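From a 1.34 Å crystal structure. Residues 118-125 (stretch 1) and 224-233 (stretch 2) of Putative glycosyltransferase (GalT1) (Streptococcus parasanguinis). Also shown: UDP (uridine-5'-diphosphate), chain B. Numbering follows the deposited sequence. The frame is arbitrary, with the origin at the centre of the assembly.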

ATOM      1  N   PHE A 118      -5.654   1.110  -4.812  1.00  9.47           N
ATOM      2  CA  PHE A 118      -6.159   2.291  -4.118  1.00 10.31           C
ATOM      3  C   PHE A 118      -6.916   1.988  -2.819  1.00 11.70           C
ATOM      4  O   PHE A 118      -7.519   2.884  -2.233  1.00 12.94           O
ATOM      5  CB  PHE A 118      -6.996   3.174  -5.056  1.00 12.29           C
ATOM      6  CG  PHE A 118      -6.253   3.645  -6.276  1.00 11.40           C
ATOM      7  CD1 PHE A 118      -4.864   3.694  -6.301  1.00 11.45           C
ATOM      8  CD2 PHE A 118      -6.953   4.044  -7.408  1.00 12.45           C
ATOM      9  CE1 PHE A 118      -4.188   4.130  -7.434  1.00 13.39           C
ATOM     10  CE2 PHE A 118      -6.287   4.485  -8.543  1.00 12.81           C
ATOM     11  CZ  PHE A 118      -4.903   4.537  -8.555  1.00 14.42           C
ATOM     12  N   ILE A 119      -6.887   0.748  -2.336  1.00 11.87           N
ATOM     13  CA  ILE A 119      -7.408   0.527  -0.984  1.00 14.50           C
ATOM     14  C   ILE A 119      -6.628   1.356   0.045  1.00 12.93           C
ATOM     15  O   ILE A 119      -7.148   1.659   1.121  1.00 14.95           O
ATOM     16  CB  ILE A 119      -7.470  -0.966  -0.547  1.00 15.89           C
ATOM     17  CG1 ILE A 119      -6.091  -1.615  -0.543  1.00 17.03           C
ATOM     18  CG2 ILE A 119      -8.449  -1.757  -1.405  1.00 17.59           C
ATOM     19  CD1 ILE A 119      -6.049  -2.907   0.249  1.00 20.94           C
ATOM     20  N   SER A 120      -5.396   1.747  -0.292  1.00 12.49           N
ATOM     21  CA  SER A 120      -4.599   2.594   0.598  1.00 12.22           C
ATOM     22  C   SER A 120      -4.800   4.076   0.284  1.00 13.69           C
ATOM     23  O   SER A 120      -4.283   4.932   0.994  1.00 14.02           O
ATOM     24  CB  SER A 120      -3.108   2.256   0.493  1.00 12.92           C
ATOM     25  OG  SER A 120      -2.641   2.541  -0.818  1.00 13.47           O
ATOM     26  N   ARG A 121      -5.555   4.365  -0.781  1.00 13.56           N
ATOM     27  CA  ARG A 121      -5.660   5.725  -1.329  1.00 14.34           C
ATOM     28  C   ARG A 121      -7.129   6.116  -1.566  1.00 14.72           C
ATOM     29  O   ARG A 121      -7.551   6.343  -2.699  1.00 16.19           O
ATOM     30  CB  ARG A 121      -4.873   5.818  -2.645  1.00 13.93           C
ATOM     31  CG  ARG A 121      -3.454   5.230  -2.620  1.00 15.14           C
ATOM     32  CD  ARG A 121      -2.556   5.913  -1.599  1.00 14.74           C
ATOM     33  NE  ARG A 121      -2.565   7.359  -1.780  1.00 15.43           N
ATOM     34  CZ  ARG A 121      -1.508   8.086  -2.112  1.00 15.54           C
ATOM     35  NH1 ARG A 121      -0.321   7.514  -2.282  1.00 17.01           N
ATOM     36  NH2 ARG A 121      -1.642   9.398  -2.250  1.00 17.60           N
ATOM     37  N   PRO A 122      -7.919   6.198  -0.491  1.00 14.95           N
ATOM     38  CA  PRO A 122      -9.375   6.277  -0.650  1.00 17.69           C
ATOM     39  C   PRO A 122      -9.948   7.690  -0.645  1.00 17.02           C
ATOM     40  O   PRO A 122     -11.155   7.821  -0.454  1.00 18.51           O
ATOM     41  CB  PRO A 122      -9.895   5.530   0.592  1.00 17.87           C
ATOM     42  CG  PRO A 122      -8.653   5.061   1.361  1.00 20.08           C
ATOM     43  CD  PRO A 122      -7.551   5.947   0.909  1.00 15.75           C
ATOM     44  N   TYR A 123      -9.131   8.723  -0.835  1.00 15.52           N
ATOM     45  CA  TYR A 123      -9.650  10.077  -0.634  1.00 16.58           C
ATOM     46  C   TYR A 123      -9.142  11.167  -1.582  1.00 15.63           C
ATOM     47  O   TYR A 123      -9.926  11.755  -2.330  1.00 17.34           O
ATOM     48  CB  TYR A 123      -9.414  10.506   0.828  1.00 15.62           C
ATOM     49  CG  TYR A 123      -9.852  11.928   1.144  1.00 15.70           C
ATOM     50  CD1 TYR A 123     -11.192  12.241   1.323  1.00 18.18           C
ATOM     51  CD2 TYR A 123      -8.920  12.952   1.272  1.00 16.59           C
ATOM     52  CE1 TYR A 123     -11.595  13.534   1.601  1.00 18.36           C
ATOM     53  CE2 TYR A 123      -9.314  14.252   1.549  1.00 18.82           C
ATOM     54  CZ  TYR A 123     -10.652  14.535   1.716  1.00 19.70           C
ATOM     55  OH  TYR A 123     -11.055  15.824   1.995  1.00 21.25           O
ATOM     56  N   ILE A 124      -7.847  11.456  -1.540  1.00 14.14           N
ATOM     57  CA  ILE A 124      -7.356  12.739  -2.063  1.00 15.12           C
ATOM     58  C   ILE A 124      -7.494  12.916  -3.581  1.00 17.72           C
ATOM     59  O   ILE A 124      -7.711  14.035  -4.059  1.00 18.10           O
ATOM     60  CB  ILE A 124      -5.897  13.040  -1.605  1.00 17.09           C
ATOM     61  CG1 ILE A 124      -5.610  14.547  -1.651  1.00 17.74           C
ATOM     62  CG2 ILE A 124      -4.905  12.246  -2.431  1.00 20.07           C
ATOM     63  CD1 ILE A 124      -6.395  15.356  -0.641  1.00 19.21           C
ATOM     64  N   ASP A 125      -7.393  11.825  -4.335  1.00 15.97           N
ATOM     65  CA  ASP A 125      -7.457  11.928  -5.790  1.00 17.14           C
ATOM     66  C   ASP A 125      -8.869  11.834  -6.369  1.00 16.67           C
ATOM     67  O   ASP A 125      -9.061  11.990  -7.569  1.00 18.50           O
ATOM     68  CB  ASP A 125      -6.541  10.893  -6.453  1.00 22.79           C
ATOM     69  CG  ASP A 125      -5.079  11.324  -6.461  1.00 27.18           C
ATOM     70  OD1 ASP A 125      -4.800  12.522  -6.232  1.00 28.21           O
ATOM     71  OD2 ASP A 125      -4.209  10.466  -6.710  1.00 36.82           O
ATOM     72  N   ILE A 224      -1.359  -7.550   5.231  1.00 12.54           N
ATOM     73  CA  ILE A 224      -2.021  -6.586   4.365  1.00 13.20           C
ATOM     74  C   ILE A 224      -1.128  -5.382   4.095  1.00 10.38           C
ATOM     75  O   ILE A 224      -0.746  -4.654   5.005  1.00 11.93           O
ATOM     76  CB  ILE A 224      -3.362  -6.114   4.979  1.00 14.27           C
ATOM     77  CG1 ILE A 224      -4.254  -7.320   5.316  1.00 19.15           C
ATOM     78  CG2 ILE A 224      -4.089  -5.153   4.047  1.00 16.17           C
ATOM     79  CD1 ILE A 224      -5.574  -6.931   5.960  1.00 25.64           C
ATOM     80  N   ASP A 225      -0.808  -5.187   2.829  1.00 10.57           N
ATOM     81  CA  ASP A 225      -0.001  -4.058   2.369  1.00 10.40           C
ATOM     82  C   ASP A 225      -0.890  -2.810   2.341  1.00 11.60           C
ATOM     83  O   ASP A 225      -1.773  -2.701   1.482  1.00 10.48           O
ATOM     84  CB  ASP A 225       0.479  -4.423   0.958  1.00 12.11           C
ATOM     85  CG  ASP A 225       1.135  -3.282   0.222  1.00 12.93           C
ATOM     86  OD1 ASP A 225       1.381  -2.209   0.818  1.00 10.92           O
ATOM     87  OD2 ASP A 225       1.437  -3.492  -0.980  1.00 12.37           O
ATOM     88  N   LEU A 226      -0.679  -1.887   3.287  1.00 10.13           N
ATOM     89  CA  LEU A 226      -1.527  -0.694   3.400  1.00 10.84           C
ATOM     90  C   LEU A 226      -0.856   0.634   3.037  1.00  9.99           C
ATOM     91  O   LEU A 226      -1.498   1.682   3.100  1.00  9.94           O
ATOM     92  CB  LEU A 226      -2.138  -0.583   4.800  1.00 13.26           C
ATOM     93  CG  LEU A 226      -3.249  -1.582   5.154  1.00 15.97           C
ATOM     94  CD1 LEU A 226      -3.730  -1.366   6.586  1.00 20.99           C
ATOM     95  CD2 LEU A 226      -4.399  -1.464   4.159  1.00 22.46           C
ATOM     96  N   GLY A 227       0.428   0.599   2.686  1.00 10.34           N
ATOM     97  CA  GLY A 227       1.092   1.752   2.099  1.00  9.40           C
ATOM     98  C   GLY A 227       0.828   3.078   2.788  1.00  8.57           C
ATOM     99  O   GLY A 227       1.093   3.232   3.979  1.00 10.06           O
ATOM    100  N   HIS A 228       0.299   4.034   2.025  1.00  8.32           N
ATOM    101  CA  HIS A 228       0.115   5.424   2.473  1.00 10.09           C
ATOM    102  C   HIS A 228      -1.231   5.710   3.150  1.00  8.77           C
ATOM    103  O   HIS A 228      -1.689   6.864   3.185  1.00 10.04           O
ATOM    104  CB  HIS A 228       0.337   6.382   1.296  1.00  9.46           C
ATOM    105  CG  HIS A 228       1.777   6.717   1.054  1.00 10.06           C
ATOM    106  ND1 HIS A 228       2.388   6.546  -0.169  1.00 10.21           N
ATOM    107  CD2 HIS A 228       2.717   7.240   1.875  1.00 10.29           C
ATOM    108  CE1 HIS A 228       3.644   6.953  -0.092  1.00 10.47           C
ATOM    109  NE2 HIS A 228       3.869   7.382   1.137  1.00 10.83           N
ATOM    110  N   ILE A 229      -1.873   4.677   3.689  1.00  9.54           N
ATOM    111  CA  ILE A 229      -3.198   4.860   4.283  1.00 11.30           C
ATOM    112  C   ILE A 229      -3.225   5.990   5.325  1.00  9.52           C
ATOM    113  O   ILE A 229      -4.200   6.735   5.422  1.00 10.67           O
ATOM    114  CB  ILE A 229      -3.761   3.541   4.898  1.00 11.82           C
ATOM    115  CG1 ILE A 229      -5.220   3.732   5.304  1.00 13.37           C
ATOM    116  CG2 ILE A 229      -2.902   3.057   6.065  1.00 12.94           C
ATOM    117  CD1 ILE A 229      -6.113   4.075   4.132  1.00 23.93           C
ATOM    118  N   ASP A 230      -2.151   6.149   6.094  1.00  9.13           N
ATOM    119  CA  ASP A 230      -2.156   7.175   7.131  1.00 10.00           C
ATOM    120  C   ASP A 230      -2.275   8.595   6.577  1.00 10.40           C
ATOM    121  O   ASP A 230      -3.011   9.419   7.128  1.00 11.33           O
ATOM    122  CB  ASP A 230      -0.917   7.091   8.023  1.00 12.31           C
ATOM    123  CG  ASP A 230      -0.933   8.143   9.116  1.00 14.79           C
ATOM    124  OD1 ASP A 230      -1.514   7.878  10.196  1.00 15.45           O
ATOM    125  OD2 ASP A 230      -0.379   9.244   8.889  1.00 17.08           O
ATOM    126  N   SER A 231      -1.528   8.891   5.513  1.00  9.81           N
ATOM    127  CA  SER A 231      -1.595  10.215   4.898  1.00 10.54           C
ATOM    128  C   SER A 231      -3.003  10.496   4.417  1.00 12.15           C
ATOM    129  O   SER A 231      -3.534  11.593   4.623  1.00 11.27           O
ATOM    130  CB  SER A 231      -0.647  10.320   3.700  1.00 12.50           C
ATOM    131  OG  SER A 231       0.704  10.232   4.104  1.00 13.21           O
ATOM    132  N   GLU A 232      -3.597   9.508   3.749  1.00 10.87           N
ATOM    133  CA  GLU A 232      -4.944   9.661   3.206  1.00 11.66           C
ATOM    134  C   GLU A 232      -5.958   9.883   4.331  1.00 10.31           C
ATOM    135  O   GLU A 232      -6.860  10.723   4.221  1.00 12.00           O
ATOM    136  CB  GLU A 232      -5.305   8.447   2.355  1.00 11.72           C
ATOM    137  CG  GLU A 232      -4.520   8.394   1.038  1.00 12.94           C
ATOM    138  CD  GLU A 232      -5.272   9.028  -0.124  1.00 13.94           C
ATOM    139  OE1 GLU A 232      -6.379   9.568   0.094  1.00 15.71           O
ATOM    140  OE2 GLU A 232      -4.760   8.982  -1.264  1.00 15.75           O
ATOM    141  N   TYR A 233      -5.800   9.157   5.432  1.00 11.31           N
ATOM    142  CA  TYR A 233      -6.708   9.320   6.552  1.00 11.08           C
ATOM    143  C   TYR A 233      -6.561  10.710   7.169  1.00 10.98           C
ATOM    144  O   TYR A 233      -7.549  11.348   7.511  1.00 12.30           O
ATOM    145  CB  TYR A 233      -6.493   8.226   7.602  1.00 12.01           C
ATOM    146  CG  TYR A 233      -7.553   8.222   8.675  1.00 13.79           C
ATOM    147  CD1 TYR A 233      -8.881   7.963   8.360  1.00 15.06           C
ATOM    148  CD2 TYR A 233      -7.234   8.495  10.001  1.00 14.34           C
ATOM    149  CE1 TYR A 233      -9.866   7.970   9.343  1.00 15.63           C
ATOM    150  CE2 TYR A 233      -8.212   8.501  10.987  1.00 14.93           C
ATOM    151  CZ  TYR A 233      -9.520   8.229  10.650  1.00 16.13           C
ATOM    152  OH  TYR A 233     -10.494   8.242  11.631  1.00 19.65           O
TER
HETATM  153  N1  UDP B 301       8.420   3.212   3.234  1.00 10.07           N
HETATM  154  C2  UDP B 301       9.367   2.934   4.189  1.00 10.76           C
HETATM  155  N3  UDP B 301      10.590   2.433   3.813  1.00 10.41           N
HETATM  156  C4  UDP B 301      10.875   2.200   2.489  1.00 10.94           C
HETATM  157  C5  UDP B 301       9.915   2.476   1.516  1.00 10.90           C
HETATM  158  C6  UDP B 301       8.747   3.118   1.912  1.00 10.42           C
HETATM  159  O2  UDP B 301       9.140   3.155   5.378  1.00 12.09           O
HETATM  160  O4  UDP B 301      11.979   1.722   2.205  1.00 12.91           O
HETATM  161  C1' UDP B 301       7.091   3.669   3.669  1.00 10.22           C
HETATM  162  C2' UDP B 301       6.712   5.117   3.513  1.00 10.86           C
HETATM  163  O2' UDP B 301       7.247   5.889   4.568  1.00 13.09           O
HETATM  164  C3' UDP B 301       5.204   5.021   3.581  1.00 10.92           C
HETATM  165  C4' UDP B 301       4.918   3.691   2.904  1.00 10.86           C
HETATM  166  O4' UDP B 301       6.160   2.983   2.857  1.00  9.51           O
HETATM  167  O3' UDP B 301       4.785   4.939   4.926  1.00 12.99           O
HETATM  168  C5' UDP B 301       4.349   3.874   1.503  1.00  9.99           C
HETATM  169  O5' UDP B 301       4.184   2.593   0.909  1.00  9.73           O
HETATM  170  PA  UDP B 301       3.636   2.409  -0.594  1.00  8.83           P
HETATM  171  O1A UDP B 301       4.613   2.968  -1.547  1.00 12.18           O
HETATM  172  O2A UDP B 301       3.323   0.967  -0.740  1.00 10.56           O
HETATM  173  O3A UDP B 301       2.311   3.341  -0.569  1.00  9.39           O
HETATM  174  PB  UDP B 301       1.104   3.585  -1.636  1.00  8.65           P
HETATM  175  O1B UDP B 301       1.362   4.928  -2.231  1.00 11.59           O
HETATM  176  O2B UDP B 301      -0.111   3.577  -0.786  1.00 10.30           O
HETATM  177  O3B UDP B 301       1.137   2.500  -2.668  1.00 10.49           O
HETATM  178  O   HOH W   1      -6.470   9.172  -3.437  1.00 17.72           O

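Stretch 1 leaves a 3-10 segment, closed by Arg121 N bonding to Phe118 O, and continues as a loop against stretch 2, where a strand ends, a type II' turn runs from Leu226 to Ile229, and a helix begins after the N-cap residue His228. The backbones come nearest at Ser120 and Ile229, whose CA atoms lie 4.5 Å apart.

Ile119 brings its branched apolar side chain to the turn, with CD1 4.5 Å from Leu226 CD2, a loose contact suited to a buried site. Ser120 points toward stretch 2, and its CB lies 3.1 Å from Leu226 O. Its carbonyl oxygen has no conventional partner, but Ile229 CA lies 3.5 Å from Ser120 O in a CA-H...O contact. Serine suits this place through its short hydroxyl: Ser120 OG donates to the diphosphate, 2.7 Å from UDP O2B; His228 N donates to that same oxygen. Gly227 suits the turn: its phi is positive, and a CB there would clash with O2B.

Arg121 starts away from stretch 2, yet its long side chain folds back. Arg121 NE forms a salt bridge with Glu232 OE2 at 2.8 Å, nearly linear, while NH2 adds a weak bond to that oxygen. Arg121 NH1 reaches UDP O1B at 3.1 Å, so the cation serves two anions; His228 ND1 also donates to O1B.

Pro122 offers an apolar ring, its CG 3.9 Å from Ile229 CD1. Beyond it, Glu232 OE1 accepts from two successive backbone amides: weakly from Tyr123 N at 3.0 Å, and with better geometry from Ile124 N at 2.9 Å. One carboxylate thus holds both a side chain and the loop backbone. A water completes the junction, donating to Arg121 O and Glu232 OE2 and accepting from Asp125 N.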